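Local coordinates for Xaa-Pro dipeptidase (Pyrococcus horikoshii, PDB 1WY2), which probably hydrolyses dipeptides that carry a nonpolar residue before a C-terminal proline, working as a homodimer with two cobalt ions per subunit, at residues I11-M15 and L46-E50; G175-F181 and L213-H219; I34-S38 and E67-P71; T260-S266 and V299-T305. All blocks are in the same frame, centred on the assembly; numbering follows the deposited sequence.

Contact 1 (I11-M15 and L46-E50); sequences IIEFM and LITGE
Ile47 is the residue most deeply engaged here, giving 78 Å² to a helix that passes over its strand. Residues 11-15 are helical throughout, with Met15 N bonded to Ile11 O at 2.8 Å. Residues 46-48 are extended, and Gly49 then turns the chain away at phi/psi of -59/-24. The local axes approach to 9.0 Å and cross at -60°, with Ile12 and Gly49 nearest in register, their CA atoms 6.0 Å apart. Ile47, in rotamer mt, points toward the helix and meets three side chains: its CD1 lies 3.7 Å from Ile11 CD1, its CG2 3.7 Å from Ile12 CG1, and the same CG2 4.0 Å from Met15 SD. This is helix-on-sheet packing in the N-terminal creatinase/prolidase domain, where helix 6-17 lies across the mixed sheet containing strands 44-48 and 22-25; Ile11 and Met15 also touch Val23 of the latter. Ile12 (55 Å², mt) reaches past Ile47 to the backbone of Thr48 and Gly49, bringing CD1 to 3.5 Å from Thr48 O and 3.8 Å from Gly49 O. Met15 (41 Å²) has chi angles m, t and p, which fold its methyl over the backbone, CE standing 3.7 Å from Ile47 O and 4.2 Å from Thr48 C. Thr48 points its CB away from the helix, and its OG1 is hydrogen-bonded to Ser51 OG.

Contact 2 (G175-F181 and L213-H219); sequences GAEKPAF and LGALYQH
Three backbone hydrogen bonds, Glu177 N to Leu216 O (2.8 Å), Leu216 N to Lys178 O (3.0 Å) and Ala180 N to Gly214 O (2.8 Å, 174°), pair the two segments as a short, irregular antiparallel ladder within the M24 "pita-bread" catalytic domain. Pro179 and Ala215 form a non-hydrogen-bonded pair, CA atoms 4.6 Å apart. Glu177 (chi1 m, chi2 t) accepts from the turn, His219 N donating to its OE2 at 2.7 Å, while a water links Gly175 O with Gln218 N. Gly175, at phi 110°, closes helix 160-173 as the C' residue of a Schellman motif. Lys178 NZ makes a salt bridge to Asp182 of the second subunit, placing the ladder beside the dimer interface. Leu216 (chi1 t, chi2 p) buries 107 Å², its CD2 3.8 Å from Lys178 CE; Ala176 CB meets Ala215 CB at 3.9 Å. Phe181, near the zinc ligands Asp212 and Asp223, has chi1 p, setting CZ 3.2 Å from Leu213 C.

Contact 3 (I34-S38 and E67-P71); sequences ISGAS and ESNIP
The C-terminus of helix 28-35 meets the end of helix 58-67 and the loop that leads from it to edge strand 72-75 in the N-terminal creatinase/prolidase domain. The end-to-end directions, CA 34 to 38 against CA 67 to 70, lie 144° apart, and the nearest CA atoms, those of Ala37 and Ser68, are 4.7 Å apart. At Ile34 a water weakly joins Ile34 O (3.2 Å) and Asn69 ND2 (2.4 Å), while the side chain ends away from the loop, on Val8 and Ile11 of helix 6-17. Ser35, with 70 Å² buried, makes the direct polar link: Asn69 N donates to Ser35 O at 2.9 Å and 154°, and Ser68 CA gives the same oxygen a CA-H...O contact at 3.4 Å. Its chi1 is p, and OG, also bonded to Val31 O, accepts from Ala37 N at 3.1 Å in an ST turn, while Ser35 CB packs 3.9 Å from Ile70 CG1. Gly36 leaves the helix at phi 88°, where a CB would jam against the preceding carbonyl oxygen. Ala37, extended at -94/153, sets its CB 4.0 Å from Ser68 CB, and both side chains touch Leu54 of strand 51-57. At Ser38 the link passes through solvent: one water accepts from Ser38 N at 2.9 Å and donates to Glu67 OE1 at 2.6 Å.

Contact 4 (T260-S266 and V299-T305); sequences TAKELDS and VSQYDET
This is a helix start held in a loop, on the M24 catalytic domain: the first turns of helix 261-274 lie against residues 299-305, the end of strand 297-299 and the following loop. Ala261 N, at the open end of the helix, donates to Thr305 O at 2.8 Å, and the same oxygen lies 3.1 Å from Thr260 CA in a CA-H...O contact. Lys262 CA makes another to Ser300 O, also 3.1 Å. The loop is shaped by a type I turn over Ser300-Asp303 and an Asx turn, Thr305 N to Asp303 OD1 (2.8 Å). Gln301 (chi1 m, chi2 m) folds back so that NE2 donates to Asp265 OD1 and Ser266 OG, both at 2.7 Å; Asp265 salt-bridges Arg269. Val299 CG1 packs 4.2 Å from Leu264 CD2; the Val299 and metal-ligand His287 side chains approach to about 6 Å. Thr260 and Glu263 complete a capping box: Glu263 N donates to Thr260 OG1 (3.1 Å) and Thr260 N to Glu263 OE1 (3.0 Å), the classic N-terminal helix cap.

Contacts 1 and 3 belong to the N-terminal domain, 2 and 4 to the M24 catalytic domain. Along the chain the segments of contacts 1 and 3 alternate, then contacts 2 and 4 follow. Contacts 1 and 3, centres 16 Å apart, share one mixed sheet, contact 1 through strand 44-48, contact 3 by packing on strands 44-48 and 51-57; Ile11 CD1 lies 3.6 Å from Ile34 CD1. Contact 3 reaches across the domain boundary to contact 2, centres 21 Å apart, through Ser38 OG and His219 CE1 at 3.4 Å. Contact 4's centre is 27 Å from that of contact 2, yet both lie near metal-site residues. Contacts 1, 3 and 2 thus form a series of touches joining both domains, contact 4 apart.

Contact 1 (I11-M15 and L46-E50)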
loop_
_atom_site.group_PDB
_atom_site.type_symbol
_atom_site.label_atom_id
_atom_site.label_comp_id
_atom_site.label_asym_id
_atom_site.label_seq_id
_atom_site.Cartn_x
_atom_site.Cartn_y
_atom_site.Cartn_z
ATOM N N ILE A 11 -10.401 -24.771 -3.370
ATOM C CA ILE A 11 -11.429 -23.853 -2.906
ATOM C C ILE A 11 -12.800 -24.497 -3.113
ATOM O O ILE A 11 -13.680 -24.382 -2.263
ATOM C CB ILE A 11 -11.343 -22.507 -3.651
ATOM C CG1 ILE A 11 -10.075 -21.769 -3.201
ATOM C CG2 ILE A 11 -12.583 -21.657 -3.363
ATOM C CD1 ILE A 11 -9.726 -20.548 -4.025
ATOM N N ILE A 12 -12.978 -25.185 -4.239
ATOM C CA ILE A 12 -14.255 -25.845 -4.504
ATOM C C ILE A 12 -14.523 -26.913 -3.441
ATOM O O ILE A 12 -15.666 -27.101 -3.014
ATOM C CB ILE A 12 -14.272 -26.488 -5.912
ATOM C CG1 ILE A 12 -14.324 -25.384 -6.976
ATOM C CG2 ILE A 12 -15.466 -27.432 -6.050
ATOM C CD1 ILE A 12 -14.141 -25.873 -8.398
ATOM N N GLU A 13 -13.472 -27.611 -3.013
ATOM C CA GLU A 13 -13.618 -28.639 -1.984
ATOM C C GLU A 13 -14.137 -27.986 -0.707
ATOM O O GLU A 13 -15.103 -28.452 -0.100
ATOM C CB GLU A 13 -12.275 -29.313 -1.704
ATOM C CG GLU A 13 -12.298 -30.264 -0.515
ATOM C CD GLU A 13 -10.968 -30.964 -0.299
ATOM O OE1 GLU A 13 -9.940 -30.268 -0.163
ATOM O OE2 GLU A 13 -10.951 -32.213 -0.261
ATOM N N PHE A 14 -13.486 -26.898 -0.307
ATOM C CA PHE A 14 -13.878 -26.164 0.887
ATOM C C PHE A 14 -15.327 -25.702 0.759
ATOM O O PHE A 14 -16.100 -25.790 1.714
ATOM C CB PHE A 14 -12.953 -24.959 1.085
ATOM C CG PHE A 14 -13.244 -24.161 2.327
ATOM C CD1 PHE A 14 -14.130 -23.090 2.291
ATOM C CD2 PHE A 14 -12.634 -24.486 3.533
ATOM C CE1 PHE A 14 -14.406 -22.350 3.445
ATOM C CE2 PHE A 14 -12.905 -23.753 4.693
ATOM C CZ PHE A 14 -13.791 -22.684 4.644
ATOM N N MET A 15 -15.688 -25.214 -0.427
ATOM C CA MET A 15 -17.047 -24.748 -0.687
ATOM C C MET A 15 -18.088 -25.825 -0.416
ATOM O O MET A 15 -19.069 -25.586 0.289
ATOM C CB MET A 15 -17.190 -24.305 -2.144
ATOM C CG MET A 15 -16.545 -22.983 -2.479
ATOM S SD MET A 15 -16.552 -22.698 -4.260
ATOM C CE MET A 15 -18.270 -22.899 -4.615
ATOM N N LEU A 46 -14.554 -15.363 -9.650
ATOM C CA LEU A 46 -15.767 -15.998 -9.153
ATOM C C LEU A 46 -15.628 -17.493 -9.405
ATOM O O LEU A 46 -15.467 -17.925 -10.548
ATOM C CB LEU A 46 -17.007 -15.462 -9.877
ATOM C CG LEU A 46 -18.343 -16.016 -9.375
ATOM C CD1 LEU A 46 -18.530 -15.662 -7.906
ATOM C CD2 LEU A 46 -19.480 -15.449 -10.209
ATOM N N ILE A 47 -15.683 -18.275 -8.334
ATOM C CA ILE A 47 -15.552 -19.723 -8.433
ATOM C C ILE A 47 -16.859 -20.427 -8.083
ATOM O O ILE A 47 -17.458 -20.160 -7.037
ATOM C CB ILE A 47 -14.448 -20.238 -7.477
ATOM C CG1 ILE A 47 -13.095 -19.644 -7.878
ATOM C CG2 ILE A 47 -14.387 -21.761 -7.514
ATOM C CD1 ILE A 47 -11.994 -19.859 -6.852
ATOM N N THR A 48 -17.307 -21.307 -8.975
ATOM C CA THR A 48 -18.518 -22.088 -8.740
ATOM C C THR A 48 -18.088 -23.552 -8.771
ATOM O O THR A 48 -16.920 -23.849 -9.010
ATOM C CB THR A 48 -19.600 -21.856 -9.824
ATOM O OG1 THR A 48 -19.133 -22.340 -11.088
ATOM C CG2 THR A 48 -19.931 -20.384 -9.934
ATOM N N GLY A 49 -19.023 -24.464 -8.538
ATOM C CA GLY A 49 -18.671 -25.873 -8.525
ATOM C C GLY A 49 -18.069 -26.433 -9.801
ATOM O O GLY A 49 -17.351 -27.433 -9.762
ATOM N N GLU A 50 -18.340 -25.793 -10.934
ATOM C CA GLU A 50 -17.831 -26.287 -12.208
ATOM C C GLU A 50 -17.136 -25.237 -13.065
ATOM O O GLU A 50 -16.828 -25.495 -14.230
ATOM C CB GLU A 50 -18.984 -26.906 -13.010
ATOM C CG GLU A 50 -19.650 -28.095 -12.323
ATOM C CD GLU A 50 -20.847 -28.624 -13.100
ATOM O OE1 GLU A 50 -21.087 -28.150 -14.230
ATOM O OE2 GLU A 50 -21.546 -29.518 -12.582
#

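Contact 2 (G175-F181 and L213-H219)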
loop_
_atom_site.group_PDB
_atom_site.type_symbol
_atom_site.label_atom_id
_atom_site.label_comp_id
_atom_site.label_asym_id
_atom_site.label_seq_id
_atom_site.Cartn_x
_atom_site.Cartn_y
_atom_site.Cartn_z
ATOM N N GLY A 175 16.907 -5.904 -9.744
ATOM C CA GLY A 175 15.753 -6.702 -10.124
ATOM C C GLY A 175 14.474 -6.562 -9.322
ATOM O O GLY A 175 13.419 -7.024 -9.761
ATOM N N ALA A 176 14.543 -5.936 -8.153
ATOM C CA ALA A 176 13.348 -5.779 -7.335
ATOM C C ALA A 176 12.343 -4.821 -7.973
ATOM O O ALA A 176 12.725 -3.831 -8.597
ATOM C CB ALA A 176 13.731 -5.287 -5.943
ATOM N N GLU A 177 11.058 -5.128 -7.827
ATOM C CA GLU A 177 10.004 -4.271 -8.361
ATOM C C GLU A 177 10.054 -2.961 -7.584
ATOM O O GLU A 177 9.912 -1.871 -8.148
ATOM C CB GLU A 177 8.632 -4.913 -8.149
ATOM C CG GLU A 177 8.432 -6.249 -8.828
ATOM C CD GLU A 177 7.133 -6.911 -8.403
ATOM O OE1 GLU A 177 6.106 -6.202 -8.320
ATOM O OE2 GLU A 177 7.136 -8.136 -8.159
ATOM N N LYS A 178 10.253 -3.092 -6.276
ATOM C CA LYS A 178 10.317 -1.962 -5.361
ATOM C C LYS A 178 10.565 -2.519 -3.962
ATOM O O LYS A 178 10.651 -3.734 -3.784
ATOM C CB LYS A 178 8.994 -1.193 -5.392
ATOM C CG LYS A 178 7.774 -2.046 -5.092
ATOM C CD LYS A 178 6.492 -1.239 -5.239
ATOM C CE LYS A 178 5.265 -2.100 -4.999
ATOM N NZ LYS A 178 4.006 -1.318 -5.165
ATOM N N PRO A 179 10.708 -1.641 -2.955
ATOM C CA PRO A 179 10.941 -2.143 -1.595
ATOM C C PRO A 179 9.699 -2.890 -1.114
ATOM O O PRO A 179 8.582 -2.543 -1.494
ATOM C CB PRO A 179 11.192 -0.866 -0.789
ATOM C CG PRO A 179 11.723 0.097 -1.814
ATOM C CD PRO A 179 10.832 -0.173 -2.998
ATOM N N ALA A 180 9.888 -3.906 -0.277
ATOM C CA ALA A 180 8.760 -4.683 0.235
ATOM C C ALA A 180 7.921 -3.853 1.205
ATOM O O ALA A 180 6.741 -4.139 1.431
ATOM C CB ALA A 180 9.267 -5.947 0.928
ATOM N N PHE A 181 8.546 -2.830 1.773
ATOM C CA PHE A 181 7.893 -1.935 2.718
ATOM C C PHE A 181 8.806 -0.730 2.925
ATOM O O PHE A 181 9.959 -0.756 2.508
ATOM C CB PHE A 181 7.642 -2.666 4.042
ATOM C CG PHE A 181 8.871 -3.308 4.628
ATOM C CD1 PHE A 181 9.740 -2.576 5.429
ATOM C CD2 PHE A 181 9.158 -4.646 4.374
ATOM C CE1 PHE A 181 10.877 -3.167 5.971
ATOM C CE2 PHE A 181 10.298 -5.251 4.912
ATOM C CZ PHE A 181 11.157 -4.511 5.713
ATOM N N LEU A 213 14.719 -3.733 6.133
ATOM C CA LEU A 213 14.294 -3.515 4.760
ATOM C C LEU A 213 13.933 -4.829 4.090
ATOM O O LEU A 213 14.121 -5.909 4.657
ATOM C CB LEU A 213 15.421 -2.810 3.981
ATOM C CG LEU A 213 16.790 -3.503 3.918
ATOM C CD1 LEU A 213 16.782 -4.568 2.831
ATOM C CD2 LEU A 213 17.883 -2.475 3.627
ATOM N N GLY A 214 13.406 -4.735 2.878
ATOM C CA GLY A 214 13.038 -5.938 2.160
ATOM C C GLY A 214 12.773 -5.617 0.707
ATOM O O GLY A 214 12.529 -4.467 0.353
ATOM N N ALA A 215 12.822 -6.633 -0.141
ATOM C CA ALA A 215 12.577 -6.424 -1.555
ATOM C C ALA A 215 11.376 -7.218 -2.036
ATOM O O ALA A 215 11.150 -8.346 -1.594
ATOM C CB ALA A 215 13.812 -6.824 -2.359
ATOM N N LEU A 216 10.598 -6.609 -2.924
ATOM C CA LEU A 216 9.458 -7.276 -3.540
ATOM C C LEU A 216 10.093 -7.684 -4.864
ATOM O O LEU A 216 10.518 -6.826 -5.637
ATOM C CB LEU A 216 8.310 -6.295 -3.784
ATOM C CG LEU A 216 7.149 -6.838 -4.628
ATOM C CD1 LEU A 216 6.553 -8.073 -3.965
ATOM C CD2 LEU A 216 6.089 -5.760 -4.802
ATOM N N TYR A 217 10.181 -8.985 -5.105
ATOM C CA TYR A 217 10.815 -9.506 -6.309
ATOM C C TYR A 217 9.927 -10.554 -6.955
ATOM O O TYR A 217 9.602 -11.570 -6.341
ATOM C CB TYR A 217 12.161 -10.132 -5.935
ATOM C CG TYR A 217 12.901 -10.797 -7.076
ATOM C CD1 TYR A 217 13.576 -10.042 -8.031
ATOM C CD2 TYR A 217 12.950 -12.187 -7.178
ATOM C CE1 TYR A 217 14.293 -10.656 -9.060
ATOM C CE2 TYR A 217 13.660 -12.811 -8.201
ATOM C CZ TYR A 217 14.330 -12.040 -9.136
ATOM O OH TYR A 217 15.043 -12.658 -10.141
ATOM N N GLN A 218 9.541 -10.298 -8.199
ATOM C CA GLN A 218 8.694 -11.218 -8.932
ATOM C C GLN A 218 7.518 -11.703 -8.083
ATOM O O GLN A 218 7.239 -12.901 -7.989
ATOM C CB GLN A 218 9.543 -12.380 -9.465
ATOM C CG GLN A 218 10.411 -11.953 -10.653
ATOM C CD GLN A 218 11.453 -12.980 -11.070
ATOM O OE1 GLN A 218 11.197 -14.182 -11.075
ATOM N NE2 GLN A 218 12.634 -12.500 -11.445
ATOM N N HIS A 219 6.850 -10.731 -7.458
ATOM C CA HIS A 219 5.662 -10.944 -6.634
ATOM C C HIS A 219 5.856 -11.439 -5.203
ATOM O O HIS A 219 4.913 -11.401 -4.406
ATOM C CB HIS A 219 4.692 -11.871 -7.370
ATOM C CG HIS A 219 4.177 -11.297 -8.653
ATOM N ND1 HIS A 219 3.265 -10.264 -8.693
ATOM C CD2 HIS A 219 4.473 -11.589 -9.942
ATOM C CE1 HIS A 219 3.023 -9.943 -9.951
ATOM N NE2 HIS A 219 3.742 -10.732 -10.729
HETATM O O HOH W 1 10.811 -8.177 -9.641
HETATM O O HOH W 2 3.613 -7.778 -7.145
HETATM O O HOH W 3 12.612 -1.817 2.468
#

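Contact 3 (I34-S38 and E67-P71)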
loop_
_atom_site.group_PDB
_atom_site.type_symbol
_atom_site.label_atom_id
_atom_site.label_comp_id
_atom_site.label_asym_id
_atom_site.label_seq_id
_atom_site.Cartn_x
_atom_site.Cartn_y
_atom_site.Cartn_z
ATOM N N ILE A 34 -4.105 -17.360 -7.399
ATOM C CA ILE A 34 -5.023 -18.281 -8.058
ATOM C C ILE A 34 -5.054 -18.237 -9.589
ATOM O O ILE A 34 -5.126 -19.285 -10.231
ATOM C CB ILE A 34 -6.455 -18.060 -7.520
ATOM C CG1 ILE A 34 -6.472 -18.311 -6.010
ATOM C CG2 ILE A 34 -7.442 -18.987 -8.219
ATOM C CD1 ILE A 34 -7.758 -17.882 -5.334
ATOM N N SER A 35 -4.980 -17.044 -10.174
ATOM C CA SER A 35 -5.058 -16.911 -11.633
ATOM C C SER A 35 -3.757 -16.567 -12.349
ATOM O O SER A 35 -3.615 -16.834 -13.547
ATOM C CB SER A 35 -6.096 -15.850 -11.999
ATOM O OG SER A 35 -5.588 -14.550 -11.742
ATOM N N GLY A 36 -2.815 -15.970 -11.628
ATOM C CA GLY A 36 -1.557 -15.584 -12.246
ATOM C C GLY A 36 -1.650 -14.190 -12.845
ATOM O O GLY A 36 -0.669 -13.659 -13.372
ATOM N N ALA A 37 -2.836 -13.595 -12.760
ATOM C CA ALA A 37 -3.081 -12.251 -13.285
ATOM C C ALA A 37 -2.886 -11.190 -12.200
ATOM O O ALA A 37 -3.057 -11.465 -11.012
ATOM C CB ALA A 37 -4.495 -12.165 -13.841
ATOM N N SER A 38 -2.539 -9.975 -12.615
ATOM C CA SER A 38 -2.330 -8.882 -11.669
ATOM C C SER A 38 -3.101 -7.619 -12.054
ATOM O O SER A 38 -2.503 -6.572 -12.317
ATOM C CB SER A 38 -0.839 -8.557 -11.565
ATOM O OG SER A 38 -0.099 -9.688 -11.156
ATOM N N GLU A 67 -2.204 -12.916 -19.091
ATOM C CA GLU A 67 -1.532 -13.536 -17.948
ATOM C C GLU A 67 -2.353 -14.536 -17.137
ATOM O O GLU A 67 -1.789 -15.377 -16.436
ATOM C CB GLU A 67 -1.015 -12.444 -17.007
ATOM C CG GLU A 67 -0.302 -11.310 -17.727
ATOM C CD GLU A 67 0.300 -10.294 -16.779
ATOM O OE1 GLU A 67 -0.418 -9.806 -15.879
ATOM O OE2 GLU A 67 1.497 -9.976 -16.939
ATOM N N SER A 68 -3.674 -14.448 -17.228
ATOM C CA SER A 68 -4.553 -15.338 -16.473
ATOM C C SER A 68 -4.619 -16.770 -16.994
ATOM O O SER A 68 -4.673 -16.998 -18.203
ATOM C CB SER A 68 -5.969 -14.759 -16.435
ATOM O OG SER A 68 -6.848 -15.619 -15.728
ATOM N N ASN A 69 -4.615 -17.734 -16.073
ATOM C CA ASN A 69 -4.706 -19.137 -16.451
ATOM C C ASN A 69 -6.161 -19.601 -16.388
ATOM O O ASN A 69 -6.456 -20.784 -16.556
ATOM C CB ASN A 69 -3.820 -20.020 -15.556
ATOM C CG ASN A 69 -4.197 -19.947 -14.086
ATOM O OD1 ASN A 69 -5.368 -20.056 -13.723
ATOM N ND2 ASN A 69 -3.195 -19.780 -13.230
ATOM N N ILE A 70 -7.067 -18.662 -16.132
ATOM C CA ILE A 70 -8.494 -18.970 -16.087
ATOM C C ILE A 70 -9.223 -17.994 -17.010
ATOM O O ILE A 70 -8.743 -16.890 -17.255
ATOM C CB ILE A 70 -9.076 -18.857 -14.653
ATOM C CG1 ILE A 70 -8.973 -17.422 -14.143
ATOM C CG2 ILE A 70 -8.338 -19.804 -13.717
ATOM C CD1 ILE A 70 -9.698 -17.199 -12.826
ATOM N N PRO A 71 -10.389 -18.394 -17.544
ATOM C CA PRO A 71 -11.183 -17.553 -18.447
ATOM C C PRO A 71 -11.391 -16.137 -17.925
ATOM O O PRO A 71 -11.763 -15.946 -16.767
ATOM C CB PRO A 71 -12.494 -18.321 -18.563
ATOM C CG PRO A 71 -12.040 -19.740 -18.472
ATOM C CD PRO A 71 -11.043 -19.697 -17.336
HETATM O O HOH W 4 -2.122 -19.817 -11.045
HETATM O O HOH W 5 0.714 -11.176 -13.513
HETATM O O HOH W 6 -2.854 -9.090 -15.345
#

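Contact 4 (T260-S266 and V299-T305)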
loop_
_atom_site.group_PDB
_atom_site.type_symbol
_atom_site.label_atom_id
_atom_site.label_comp_id
_atom_site.label_asym_id
_atom_site.label_seq_id
_atom_site.Cartn_x
_atom_site.Cartn_y
_atom_site.Cartn_z
ATOM N N THR A 260 4.724 -25.114 17.976
ATOM C CA THR A 260 3.706 -24.124 17.640
ATOM C C THR A 260 4.364 -22.756 17.576
ATOM O O THR A 260 5.455 -22.560 18.114
ATOM C CB THR A 260 2.582 -24.060 18.689
ATOM O OG1 THR A 260 3.135 -23.686 19.956
ATOM C CG2 THR A 260 1.883 -25.407 18.809
ATOM N N ALA A 261 3.699 -21.817 16.916
ATOM C CA ALA A 261 4.221 -20.463 16.792
ATOM C C ALA A 261 4.411 -19.857 18.182
ATOM O O ALA A 261 5.391 -19.157 18.440
ATOM C CB ALA A 261 3.263 -19.614 15.970
ATOM N N LYS A 262 3.467 -20.137 19.078
ATOM C CA LYS A 262 3.534 -19.624 20.440
ATOM C C LYS A 262 4.745 -20.181 21.187
ATOM O O LYS A 262 5.426 -19.448 21.899
ATOM C CB LYS A 262 2.252 -19.972 21.200
ATOM C CG LYS A 262 2.250 -19.509 22.646
ATOM C CD LYS A 262 0.949 -19.866 23.349
ATOM C CE LYS A 262 0.966 -19.381 24.789
ATOM N NZ LYS A 262 -0.324 -19.640 25.492
ATOM N N GLU A 263 5.014 -21.475 21.027
ATOM C CA GLU A 263 6.159 -22.090 21.693
ATOM C C GLU A 263 7.461 -21.497 21.167
ATOM O O GLU A 263 8.417 -21.319 21.920
ATOM C CB GLU A 263 6.158 -23.610 21.481
ATOM C CG GLU A 263 4.958 -24.313 22.107
ATOM C CD GLU A 263 4.943 -25.811 21.852
ATOM O OE1 GLU A 263 5.258 -26.230 20.717
ATOM O OE2 GLU A 263 4.598 -26.569 22.784
ATOM N N LEU A 264 7.501 -21.187 19.874
ATOM C CA LEU A 264 8.701 -20.601 19.282
ATOM C C LEU A 264 8.884 -19.168 19.787
ATOM O O LEU A 264 9.999 -18.752 20.112
ATOM C CB LEU A 264 8.608 -20.622 17.752
ATOM C CG LEU A 264 9.811 -20.073 16.978
ATOM C CD1 LEU A 264 11.089 -20.753 17.447
ATOM C CD2 LEU A 264 9.602 -20.301 15.487
ATOM N N ASP A 265 7.792 -18.411 19.860
ATOM C CA ASP A 265 7.866 -17.042 20.357
ATOM C C ASP A 265 8.400 -17.073 21.791
ATOM O O ASP A 265 9.224 -16.240 22.176
ATOM C CB ASP A 265 6.479 -16.378 20.308
ATOM C CG ASP A 265 6.451 -15.007 20.969
ATOM O OD1 ASP A 265 6.401 -14.942 22.218
ATOM O OD2 ASP A 265 6.475 -13.990 20.240
ATOM N N SER A 266 7.951 -18.055 22.567
ATOM C CA SER A 266 8.375 -18.194 23.958
ATOM C C SER A 266 9.870 -18.447 24.129
ATOM O O SER A 266 10.463 -18.028 25.123
ATOM C CB SER A 266 7.589 -19.315 24.642
ATOM O OG SER A 266 6.215 -18.980 24.747
ATOM N N VAL A 299 3.981 -15.345 14.386
ATOM C CA VAL A 299 4.826 -16.031 15.357
ATOM C C VAL A 299 4.744 -15.206 16.627
ATOM O O VAL A 299 5.568 -14.326 16.866
ATOM C CB VAL A 299 6.284 -16.115 14.867
ATOM C CG1 VAL A 299 7.116 -16.943 15.838
ATOM C CG2 VAL A 299 6.318 -16.741 13.478
ATOM N N SER A 300 3.730 -15.497 17.434
ATOM C CA SER A 300 3.504 -14.755 18.666
ATOM C C SER A 300 2.893 -15.621 19.754
ATOM O O SER A 300 2.606 -16.799 19.550
ATOM C CB SER A 300 2.548 -13.600 18.396
ATOM O OG SER A 300 1.248 -14.108 18.151
ATOM N N GLN A 301 2.675 -15.002 20.909
ATOM C CA GLN A 301 2.083 -15.670 22.059
ATOM C C GLN A 301 0.602 -15.966 21.842
ATOM O O GLN A 301 -0.003 -16.711 22.611
ATOM C CB GLN A 301 2.232 -14.789 23.301
ATOM C CG GLN A 301 3.622 -14.775 23.907
ATOM C CD GLN A 301 4.047 -16.140 24.414
ATOM O OE1 GLN A 301 3.538 -16.628 25.426
ATOM N NE2 GLN A 301 4.995 -16.763 23.716
ATOM N N TYR A 302 0.023 -15.395 20.792
ATOM C CA TYR A 302 -1.401 -15.577 20.523
ATOM C C TYR A 302 -1.730 -16.382 19.267
ATOM O O TYR A 302 -2.830 -16.265 18.718
ATOM C CB TYR A 302 -2.068 -14.204 20.451
ATOM C CG TYR A 302 -1.637 -13.291 21.578
ATOM C CD1 TYR A 302 -1.960 -13.586 22.902
ATOM C CD2 TYR A 302 -0.865 -12.159 21.325
ATOM C CE1 TYR A 302 -1.521 -12.780 23.948
ATOM C CE2 TYR A 302 -0.419 -11.344 22.364
ATOM C CZ TYR A 302 -0.750 -11.662 23.672
ATOM O OH TYR A 302 -0.305 -10.870 24.703
ATOM N N ASP A 303 -0.784 -17.198 18.814
ATOM C CA ASP A 303 -1.000 -18.019 17.628
ATOM C C ASP A 303 -0.553 -19.452 17.925
ATOM O O ASP A 303 0.604 -19.689 18.270
ATOM C CB ASP A 303 -0.215 -17.445 16.445
ATOM C CG ASP A 303 -0.650 -18.033 15.116
ATOM O OD1 ASP A 303 -0.541 -19.263 14.948
ATOM O OD2 ASP A 303 -1.100 -17.266 14.241
ATOM N N GLU A 304 -1.474 -20.402 17.782
ATOM C CA GLU A 304 -1.198 -21.809 18.070
ATOM C C GLU A 304 -0.854 -22.648 16.842
ATOM O O GLU A 304 -0.835 -23.879 16.914
ATOM C CB GLU A 304 -2.406 -22.441 18.773
ATOM C CG GLU A 304 -2.869 -21.703 20.022
ATOM C CD GLU A 304 -2.017 -22.007 21.241
ATOM O OE1 GLU A 304 -2.188 -21.317 22.269
ATOM O OE2 GLU A 304 -1.187 -22.939 21.178
ATOM N N THR A 305 -0.586 -21.994 15.718
ATOM C CA THR A 305 -0.251 -22.714 14.494
ATOM C C THR A 305 0.960 -23.616 14.678
ATOM O O THR A 305 1.991 -23.189 15.197
ATOM C CB THR A 305 0.055 -21.748 13.335
ATOM O OG1 THR A 305 -1.088 -20.928 13.080
ATOM C CG2 THR A 305 0.407 -22.525 12.072
HETATM O O HOH W 7 1.238 -23.669 21.925
HETATM O O HOH W 8 -1.278 -22.288 25.062
HETATM O O HOH W 9 3.856 -12.368 21.137
#